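Local coordinates for protein terminal uridylyltransferase 1 (Trypanosoma brucei, PDB 5HZD) that adds uridines from UTP to the 3'-hydroxyl ends of guide RNAs, ribosomal RNAs and some mRNAs during mitochondrial RNA processing and editing in trypanosomes, at residues D123-V128 with D284-F289; V106-S111 with F371-T376; A91-V96 with P278-I283. All blocks are in the same frame, centred on the assembly; numbering follows the deposited sequence.

Interaction 1: residues D123-V128 with D284-F289; sequences DIDFAV and DFDLSF
The carbonyl oxygen of D286 has two partners: the N-H of F126 reaches it almost straight (F126 N to D286 O 2.9 Å, 174° at the hydrogen), and water 2 lies 2.9 Å from the same D286 O. That water also touches D125 OD1 and S288 OG and can serve only some of the acceptors near it. Backbone bonds on either side continue the parallel pairing, the shortest running from V128 N to S288 O (2.8 Å). Side chains alternate between the two faces. On one lie D125, A127, D286 and S288, with the carboxylates of D125 and D286 side by side and pointing the same way, D125 OD1 being 4.1 Å from D286 OD2. Water 1 joins D286 to D123, donating to D286 OD2 (2.7 Å) and to D123 OD2 (2.8 Å). Two aspartates on adjacent strands, D125 and D286, with D123 just ahead of the first strand, are the hallmark of the nucleotidyltransferase palm; by similarity D123 and D125 bind the catalytic magnesium and D286 is important for activity. I124, F126, F285 and L287 make the other face apolar. There the edge of F126 is turned toward the face of F285 in an offset edge-to-face pair, planes 68° apart, bringing F126 CE2 to 3.6 Å from F285 CG. At the end of the pairing V128 CG2 packs on L287 CD2 at 3.8 Å. Both strands are interior to the mixed sheet: 105-109 runs antiparallel beside 124-129, and 174-177 antiparallel beside 285-288, where K176 forms a salt bridge with D286 OD1. Helix 80-100 covers I124, F126 and L287, while helix 143-156 packs against L287 and F289.

Interaction 2: residues V106-S111 with F371-T376; sequences VFIFGS and FDPRYT
An edge strand of the catalytic palm sheet, 105-109, receives through V106, F107 and I108 the irregular loop that links helices 336-349 and 385-409. A single, weak hydrogen bond joins the backbones, from I108 N to F371 O (3.3 Å, 167° at the hydrogen). One residue ahead of I108, F107 takes the F371 ring over one face: F371 CE2 sits above the F107 ring, offset toward the rim, and is 3.4 Å from F107 CE2. The ring planes are 41° apart and the centroids of F107 and F371 are separated by 4.7 Å. V106 O approaches the edge of the F371 ring near its plane, 3.4 Å from F371 CD2, and also accepts a hydrogen bond from R90 NH1. Beyond I108 the strand gives way to G110 and S111, the glycine-serine pair characteristic of this nucleotidyltransferase superfamily; G110 is the N-cap of the following helix, and S111 binds UTP by similarity. The loop lies against the strand leading to this pair, which probably belongs to the UTP site. I108 and P373 cross at about a right angle, so that two branches of the isoleucine meet the proline ring. The branch methyl I108 CG2 lies 3.5 Å from P373 CG, while I108 CD1, carried away from CA by an extended chi2 (174°), comes within 3.6 Å of P373 CD. Between the two contact points D372 turns its carboxylate to a salt bridge with R90 of helix 80-100, and P373 O accepts a hydrogen bond from H87 of that helix. F107 also packs on I294, a residue of the UTP-binding site, and on Y368, whose ring meets its own at a steep angle.

Interaction 3: residues A91-V96 with P278-I283; sequences AQLECV and PELYNI
P278 opens the contact with its CB, which lies 3.6 Å from Q92 OE1, its ring crossing the glutamine side chain at about a right angle. E279 comes next and accepts the other end of the same amide: Q92 NE2 donates to E279 OE1 at 2.9 Å and 165°, with the acceptor in the amide plane of Q92. On the carboxylate the donor arrives from the anti side, 30° out of plane. E279 OE1 also takes the hydroxyl of T247, and E279 OE2 pairs with R88. L280 then gives its backbone N-H to Q92 OE1 (2.9 Å), nearly along the C=O axis. Reaching across on an extended chain (chi2 156°), the glutamine of helix 80-100 thus uses both ends of its amide, on a backbone N-H and a carboxylate, to fasten the turn 278-281 to the helix, and its orientation is fixed. The L280 side chain slides past that of Q92 in the opposite direction and settles on L93, with L280 CD2 4.0 Å from L93 CB. Y281 N bonds back to P278 O at 3.0 Å, so the turn that presents the L280 N-H is closed by its own backbone. The segment is thereby docked just ahead of strand 285-288. Helix 247-254 packs on Q92 and P278, while L93 and L280 both press on F126 of strand 124-129.

F126 is the residue that ties the three contacts together. Its ring, already paired with F285 in interaction 1, has V106 CG1 of interaction 2 at 3.6 Å from F126 CD1, and L93 CD2 of interaction 3 at 3.5 Å from F126 CD2. Backbone bonds join interactions 1 and 2, from A127 N to F107 O (2.8 Å) and F109 N to D125 O (2.9 Å); strand 124-129, which carries D125, lies between 105-109 and, through interaction 1, 285-288. Interactions 2 and 3 meet where E94 OE2 lies 3.0 Å from V106 N. The contacts lie in and around the palm sheet, their centres 11 to 14 Å apart: the probable catalytic carboxylates D125 and D286 on one face, helix 80-100 on the other.

Interaction 1: residues D123-V128 with D284-F289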
loop_
_atom_site.group_PDB
_atom_site.type_symbol
_atom_site.label_atom_id
_atom_site.label_comp_id
_atom_site.label_asym_id
_atom_site.label_seq_id
_atom_site.Cartn_x
_atom_site.Cartn_y
_atom_site.Cartn_z
ATOM N N ASP A 123 3.748 3.523 5.332
ATOM C CA ASP A 123 3.790 2.178 5.926
ATOM C C ASP A 123 4.358 1.157 4.929
ATOM O O ASP A 123 4.048 1.201 3.744
ATOM C CB ASP A 123 2.375 1.705 6.306
ATOM C CG ASP A 123 1.787 2.464 7.465
ATOM O OD1 ASP A 123 2.415 3.418 7.971
ATOM O OD2 ASP A 123 0.655 2.097 7.860
ATOM N N ILE A 124 5.177 0.215 5.425
ATOM C CA ILE A 124 5.679 -0.886 4.605
ATOM C C ILE A 124 4.823 -2.092 4.934
ATOM O O ILE A 124 4.547 -2.329 6.102
ATOM C CB ILE A 124 7.155 -1.213 4.977
ATOM C CG1 ILE A 124 8.067 -0.062 4.535
ATOM C CG2 ILE A 124 7.608 -2.562 4.377
ATOM C CD1 ILE A 124 8.228 0.106 3.005
ATOM N N ASP A 125 4.360 -2.819 3.921
ATOM C CA ASP A 125 3.693 -4.105 4.160
ATOM C C ASP A 125 4.686 -5.239 4.012
ATOM O O ASP A 125 5.445 -5.292 3.039
ATOM C CB ASP A 125 2.560 -4.334 3.153
ATOM C CG ASP A 125 1.351 -3.478 3.455
ATOM O OD1 ASP A 125 0.617 -3.835 4.400
ATOM O OD2 ASP A 125 1.148 -2.467 2.747
ATOM N N PHE A 126 4.679 -6.157 4.976
ATOM C CA PHE A 126 5.547 -7.330 4.895
ATOM C C PHE A 126 4.644 -8.545 4.885
ATOM O O PHE A 126 3.793 -8.695 5.769
ATOM C CB PHE A 126 6.430 -7.443 6.152
ATOM C CG PHE A 126 7.504 -6.414 6.272
ATOM C CD1 PHE A 126 8.525 -6.345 5.333
ATOM C CD2 PHE A 126 7.584 -5.610 7.403
ATOM C CE1 PHE A 126 9.570 -5.428 5.465
ATOM C CE2 PHE A 126 8.617 -4.697 7.558
ATOM C CZ PHE A 126 9.625 -4.601 6.605
ATOM N N ALA A 127 4.812 -9.413 3.899
ATOM C CA ALA A 127 4.111 -10.702 3.880
ATOM C C ALA A 127 5.103 -11.793 4.256
ATOM O O ALA A 127 6.209 -11.828 3.730
ATOM C CB ALA A 127 3.599 -11.002 2.462
ATOM N N VAL A 128 4.705 -12.698 5.140
ATOM C CA VAL A 128 5.586 -13.792 5.583
ATOM C C VAL A 128 5.014 -15.090 5.026
ATOM O O VAL A 128 3.925 -15.500 5.412
ATOM C CB VAL A 128 5.582 -13.847 7.133
ATOM C CG1 VAL A 128 6.397 -15.060 7.650
ATOM C CG2 VAL A 128 6.136 -12.515 7.705
ATOM N N ASP A 284 7.122 2.221 10.403
ATOM C CA ASP A 284 5.775 1.693 10.553
ATOM C C ASP A 284 5.597 0.556 9.578
ATOM O O ASP A 284 5.940 0.696 8.392
ATOM C CB ASP A 284 4.719 2.760 10.199
ATOM C CG ASP A 284 4.639 3.905 11.195
ATOM O OD1 ASP A 284 4.841 3.720 12.402
ATOM O OD2 ASP A 284 4.322 5.030 10.749
ATOM N N PHE A 285 5.067 -0.566 10.046
ATOM C CA PHE A 285 4.788 -1.705 9.156
ATOM C C PHE A 285 3.624 -2.543 9.598
ATOM O O PHE A 285 3.252 -2.539 10.783
ATOM C CB PHE A 285 6.060 -2.580 8.921
ATOM C CG PHE A 285 6.577 -3.328 10.146
ATOM C CD1 PHE A 285 5.978 -4.529 10.563
ATOM C CD2 PHE A 285 7.692 -2.863 10.838
ATOM C CE1 PHE A 285 6.462 -5.239 11.665
ATOM C CE2 PHE A 285 8.198 -3.589 11.918
ATOM C CZ PHE A 285 7.566 -4.757 12.345
ATOM N N ASP A 286 2.999 -3.208 8.619
ATOM C CA ASP A 286 1.985 -4.221 8.894
ATOM C C ASP A 286 2.571 -5.543 8.419
ATOM O O ASP A 286 3.024 -5.651 7.271
ATOM C CB ASP A 286 0.696 -3.996 8.104
ATOM C CG ASP A 286 -0.087 -2.777 8.570
ATOM O OD1 ASP A 286 0.257 -2.162 9.612
ATOM O OD2 ASP A 286 -1.066 -2.442 7.866
ATOM N N LEU A 287 2.544 -6.543 9.295
ATOM C CA LEU A 287 3.048 -7.885 8.993
ATOM C C LEU A 287 1.872 -8.860 8.859
ATOM O O LEU A 287 1.060 -9.001 9.758
ATOM C CB LEU A 287 4.025 -8.293 10.112
ATOM C CG LEU A 287 4.794 -9.606 9.992
ATOM C CD1 LEU A 287 5.894 -9.632 11.017
ATOM C CD2 LEU A 287 3.881 -10.818 10.183
ATOM N N SER A 288 1.773 -9.512 7.707
ATOM C CA SER A 288 0.713 -10.462 7.420
ATOM C C SER A 288 1.300 -11.732 6.854
ATOM O O SER A 288 2.520 -11.814 6.625
ATOM C CB SER A 288 -0.269 -9.853 6.413
ATOM O OG SER A 288 0.423 -9.445 5.228
ATOM N N PHE A 289 0.433 -12.723 6.628
ATOM C CA PHE A 289 0.900 -14.068 6.307
ATOM C C PHE A 289 0.368 -14.594 4.986
ATOM O O PHE A 289 0.523 -15.783 4.666
ATOM C CB PHE A 289 0.533 -15.025 7.449
ATOM C CG PHE A 289 1.156 -14.648 8.755
ATOM C CD1 PHE A 289 2.452 -15.050 9.054
ATOM C CD2 PHE A 289 0.471 -13.840 9.665
ATOM C CE1 PHE A 289 3.061 -14.704 10.246
ATOM C CE2 PHE A 289 1.075 -13.477 10.852
ATOM C CZ PHE A 289 2.365 -13.899 11.147
HETATM O O HOH W 1 -1.077 0.095 7.048
HETATM O O HOH W 2 0.966 -6.766 5.564
#

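Interaction 2: residues V106-S111 with F371-T376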
loop_
_atom_site.group_PDB
_atom_site.type_symbol
_atom_site.label_atom_id
_atom_site.label_comp_id
_atom_site.label_asym_id
_atom_site.label_seq_id
_atom_site.Cartn_x
_atom_site.Cartn_y
_atom_site.Cartn_z
ATOM N N VAL A 106 10.325 -13.309 3.781
ATOM C CA VAL A 106 9.598 -12.047 3.927
ATOM C C VAL A 106 9.584 -11.322 2.584
ATOM O O VAL A 106 10.624 -11.145 1.957
ATOM C CB VAL A 106 10.253 -11.148 5.016
ATOM C CG1 VAL A 106 9.503 -9.786 5.135
ATOM C CG2 VAL A 106 10.208 -11.852 6.390
ATOM N N PHE A 107 8.389 -10.907 2.148
ATOM C CA PHE A 107 8.214 -10.202 0.874
ATOM C C PHE A 107 7.669 -8.820 1.186
ATOM O O PHE A 107 6.682 -8.717 1.916
ATOM C CB PHE A 107 7.129 -10.912 0.053
ATOM C CG PHE A 107 7.467 -12.339 -0.341
ATOM C CD1 PHE A 107 7.440 -13.360 0.620
ATOM C CD2 PHE A 107 7.730 -12.679 -1.662
ATOM C CE1 PHE A 107 7.729 -14.664 0.282
ATOM C CE2 PHE A 107 7.999 -14.001 -2.010
ATOM C CZ PHE A 107 8.023 -14.988 -1.041
ATOM N N ILE A 108 8.269 -7.753 0.659
ATOM C CA ILE A 108 7.635 -6.425 0.782
ATOM C C ILE A 108 6.521 -6.281 -0.258
ATOM O O ILE A 108 6.690 -6.686 -1.414
ATOM C CB ILE A 108 8.647 -5.306 0.602
ATOM C CG1 ILE A 108 9.607 -5.292 1.796
ATOM C CG2 ILE A 108 7.924 -3.931 0.444
ATOM C CD1 ILE A 108 10.778 -4.302 1.661
ATOM N N PHE A 109 5.393 -5.699 0.140
ATOM C CA PHE A 109 4.399 -5.293 -0.875
ATOM C C PHE A 109 3.854 -3.933 -0.537
ATOM O O PHE A 109 4.343 -3.288 0.387
ATOM C CB PHE A 109 3.321 -6.366 -1.108
ATOM C CG PHE A 109 2.392 -6.608 0.063
ATOM C CD1 PHE A 109 2.763 -7.439 1.112
ATOM C CD2 PHE A 109 1.144 -6.023 0.094
ATOM C CE1 PHE A 109 1.866 -7.693 2.175
ATOM C CE2 PHE A 109 0.263 -6.229 1.150
ATOM C CZ PHE A 109 0.636 -7.078 2.209
ATOM N N GLY A 110 2.881 -3.471 -1.327
ATOM C CA GLY A 110 2.407 -2.110 -1.170
ATOM C C GLY A 110 3.067 -1.102 -2.080
ATOM O O GLY A 110 3.562 -1.455 -3.148
ATOM N N SER A 111 3.077 0.161 -1.648
ATOM C CA SER A 111 3.471 1.239 -2.555
ATOM C C SER A 111 4.935 1.228 -2.975
ATOM O O SER A 111 5.270 1.763 -4.023
ATOM C CB SER A 111 3.080 2.617 -2.004
ATOM O OG SER A 111 3.858 2.960 -0.867
ATOM N N PHE A 371 11.964 -9.768 -3.604
ATOM C CA PHE A 371 11.668 -9.589 -2.187
ATOM C C PHE A 371 11.923 -8.148 -1.755
ATOM O O PHE A 371 11.103 -7.557 -1.021
ATOM C CB PHE A 371 12.550 -10.543 -1.351
ATOM C CG PHE A 371 12.355 -12.010 -1.675
ATOM C CD1 PHE A 371 13.117 -12.614 -2.662
ATOM C CD2 PHE A 371 11.443 -12.770 -0.969
ATOM C CE1 PHE A 371 12.947 -13.966 -2.967
ATOM C CE2 PHE A 371 11.280 -14.133 -1.268
ATOM C CZ PHE A 371 12.022 -14.713 -2.249
ATOM N N ASP A 372 13.060 -7.624 -2.229
ATOM C CA ASP A 372 13.451 -6.220 -2.044
ATOM C C ASP A 372 12.977 -5.477 -3.295
ATOM O O ASP A 372 13.481 -5.738 -4.392
ATOM C CB ASP A 372 14.964 -6.136 -1.926
ATOM C CG ASP A 372 15.475 -6.599 -0.565
ATOM O OD1 ASP A 372 14.716 -6.474 0.436
ATOM O OD2 ASP A 372 16.637 -7.036 -0.512
ATOM N N PRO A 373 12.025 -4.550 -3.142
ATOM C CA PRO A 373 11.435 -3.856 -4.302
ATOM C C PRO A 373 12.487 -3.084 -5.069
ATOM O O PRO A 373 13.364 -2.428 -4.481
ATOM C CB PRO A 373 10.429 -2.912 -3.664
ATOM C CG PRO A 373 10.037 -3.645 -2.365
ATOM C CD PRO A 373 11.359 -4.159 -1.879
ATOM N N ARG A 374 12.427 -3.181 -6.393
ATOM C CA ARG A 374 13.380 -2.474 -7.242
ATOM C C ARG A 374 13.064 -0.980 -7.314
ATOM O O ARG A 374 11.887 -0.577 -7.452
ATOM C CB ARG A 374 13.426 -3.124 -8.624
ATOM C CG ARG A 374 14.225 -4.443 -8.580
ATOM C CD ARG A 374 14.613 -4.947 -9.957
ATOM N NE ARG A 374 13.427 -5.300 -10.718
ATOM C CZ ARG A 374 13.284 -5.095 -12.019
ATOM N NH1 ARG A 374 14.269 -4.538 -12.722
ATOM N NH2 ARG A 374 12.150 -5.453 -12.616
ATOM N N TYR A 375 14.114 -0.183 -7.209
ATOM C CA TYR A 375 13.981 1.263 -7.227
ATOM C C TYR A 375 13.999 1.796 -8.665
ATOM O O TYR A 375 14.898 1.465 -9.447
ATOM C CB TYR A 375 15.110 1.910 -6.396
ATOM C CG TYR A 375 15.083 3.427 -6.477
ATOM C CD1 TYR A 375 14.187 4.160 -5.716
ATOM C CD2 TYR A 375 15.937 4.107 -7.344
ATOM C CE1 TYR A 375 14.131 5.563 -5.830
ATOM C CE2 TYR A 375 15.911 5.489 -7.459
ATOM C CZ TYR A 375 14.987 6.213 -6.691
ATOM O OH TYR A 375 14.976 7.600 -6.845
ATOM N N THR A 376 13.006 2.623 -8.997
ATOM C CA THR A 376 12.975 3.348 -10.265
ATOM C C THR A 376 12.666 4.813 -9.949
ATOM O O THR A 376 11.607 5.099 -9.364
ATOM C CB THR A 376 11.826 2.828 -11.167
ATOM O OG1 THR A 376 11.988 1.414 -11.392
ATOM C CG2 THR A 376 11.852 3.554 -12.498
#

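Interaction 3: residues A91-V96 with P278-I283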
loop_
_atom_site.group_PDB
_atom_site.type_symbol
_atom_site.label_atom_id
_atom_site.label_comp_id
_atom_site.label_asym_id
_atom_site.label_seq_id
_atom_site.Cartn_x
_atom_site.Cartn_y
_atom_site.Cartn_z
ATOM N N ALA A 91 15.258 -7.744 5.599
ATOM C CA ALA A 91 16.196 -8.805 5.944
ATOM C C ALA A 91 16.230 -9.009 7.441
ATOM O O ALA A 91 16.333 -10.161 7.906
ATOM C CB ALA A 91 17.588 -8.490 5.404
ATOM N N GLN A 92 16.139 -7.920 8.202
ATOM C CA GLN A 92 16.084 -8.022 9.675
ATOM C C GLN A 92 14.868 -8.813 10.129
ATOM O O GLN A 92 14.964 -9.724 10.949
ATOM C CB GLN A 92 16.109 -6.614 10.302
ATOM C CG GLN A 92 17.452 -5.948 10.077
ATOM C CD GLN A 92 17.418 -4.439 10.126
ATOM O OE1 GLN A 92 16.474 -3.836 10.678
ATOM N NE2 GLN A 92 18.460 -3.815 9.606
ATOM N N LEU A 93 13.706 -8.477 9.579
ATOM C CA LEU A 93 12.492 -9.195 9.933
ATOM C C LEU A 93 12.600 -10.663 9.547
ATOM O O LEU A 93 12.139 -11.535 10.291
ATOM C CB LEU A 93 11.262 -8.546 9.279
ATOM C CG LEU A 93 9.948 -9.228 9.679
ATOM C CD1 LEU A 93 9.649 -9.168 11.190
ATOM C CD2 LEU A 93 8.785 -8.543 8.899
ATOM N N GLU A 94 13.273 -10.963 8.436
ATOM C CA GLU A 94 13.348 -12.358 8.016
ATOM C C GLU A 94 14.144 -13.177 9.005
ATOM O O GLU A 94 13.801 -14.329 9.276
ATOM C CB GLU A 94 13.919 -12.468 6.609
ATOM C CG GLU A 94 13.866 -13.870 6.021
ATOM C CD GLU A 94 14.196 -13.839 4.547
ATOM O OE1 GLU A 94 15.336 -14.224 4.197
ATOM O OE2 GLU A 94 13.335 -13.425 3.714
ATOM N N CYS A 95 15.171 -12.591 9.610
ATOM C CA CYS A 95 15.939 -13.258 10.677
ATOM C C CYS A 95 15.060 -13.633 11.841
ATOM O O CYS A 95 15.212 -14.692 12.465
ATOM C CB CYS A 95 17.014 -12.320 11.203
ATOM S SG CYS A 95 18.326 -11.932 10.072
ATOM N N VAL A 96 14.141 -12.732 12.169
ATOM C CA VAL A 96 13.270 -12.975 13.306
ATOM C C VAL A 96 12.273 -14.073 12.958
ATOM O O VAL A 96 12.120 -15.057 13.716
ATOM C CB VAL A 96 12.489 -11.697 13.693
ATOM C CG1 VAL A 96 11.512 -12.021 14.843
ATOM C CG2 VAL A 96 13.438 -10.585 14.078
ATOM N N PRO A 278 18.508 -0.547 14.680
ATOM C CA PRO A 278 18.333 -1.045 13.312
ATOM C C PRO A 278 17.017 -0.586 12.639
ATOM O O PRO A 278 16.015 -0.300 13.328
ATOM C CB PRO A 278 18.313 -2.564 13.501
ATOM C CG PRO A 278 19.212 -2.776 14.709
ATOM C CD PRO A 278 18.886 -1.628 15.624
ATOM N N GLU A 279 17.038 -0.519 11.311
ATOM C CA GLU A 279 15.912 -0.010 10.492
ATOM C C GLU A 279 14.520 -0.521 10.888
ATOM O O GLU A 279 13.544 0.249 10.928
ATOM C CB GLU A 279 16.191 -0.278 9.003
ATOM C CG GLU A 279 17.304 0.600 8.377
ATOM C CD GLU A 279 18.731 0.096 8.607
ATOM O OE1 GLU A 279 18.960 -0.924 9.319
ATOM O OE2 GLU A 279 19.677 0.719 8.080
ATOM N N LEU A 280 14.411 -1.815 11.188
ATOM C CA LEU A 280 13.109 -2.419 11.450
ATOM C C LEU A 280 12.412 -1.760 12.647
ATOM O O LEU A 280 11.170 -1.694 12.712
ATOM C CB LEU A 280 13.285 -3.927 11.672
ATOM C CG LEU A 280 11.989 -4.708 11.837
ATOM C CD1 LEU A 280 11.176 -4.716 10.535
ATOM C CD2 LEU A 280 12.227 -6.133 12.321
ATOM N N TYR A 281 13.199 -1.240 13.579
ATOM C CA TYR A 281 12.627 -0.615 14.782
ATOM C C TYR A 281 12.065 0.765 14.496
ATOM O O TYR A 281 11.314 1.321 15.299
ATOM C CB TYR A 281 13.696 -0.467 15.879
ATOM C CG TYR A 281 14.191 -1.752 16.457
ATOM C CD1 TYR A 281 13.624 -2.282 17.621
ATOM C CD2 TYR A 281 15.226 -2.455 15.857
ATOM C CE1 TYR A 281 14.098 -3.467 18.161
ATOM C CE2 TYR A 281 15.691 -3.660 16.393
ATOM C CZ TYR A 281 15.126 -4.159 17.533
ATOM O OH TYR A 281 15.641 -5.343 18.029
ATOM N N ASN A 282 12.422 1.337 13.359
ATOM C CA ASN A 282 12.194 2.743 13.103
ATOM C C ASN A 282 11.106 3.010 12.074
ATOM O O ASN A 282 10.811 4.166 11.766
ATOM C CB ASN A 282 13.493 3.371 12.597
ATOM C CG ASN A 282 14.626 3.227 13.586
ATOM O OD1 ASN A 282 14.406 3.184 14.796
ATOM N ND2 ASN A 282 15.857 3.166 13.079
ATOM N N ILE A 283 10.520 1.956 11.523
ATOM C CA ILE A 283 9.548 2.106 10.471
ATOM C C ILE A 283 8.176 1.557 10.858
ATOM O O ILE A 283 8.071 0.541 11.545
ATOM C CB ILE A 283 10.041 1.434 9.170
ATOM C CG1 ILE A 283 10.212 -0.057 9.347
ATOM C CG2 ILE A 283 11.335 2.085 8.669
ATOM C CD1 ILE A 283 10.439 -0.745 8.013
#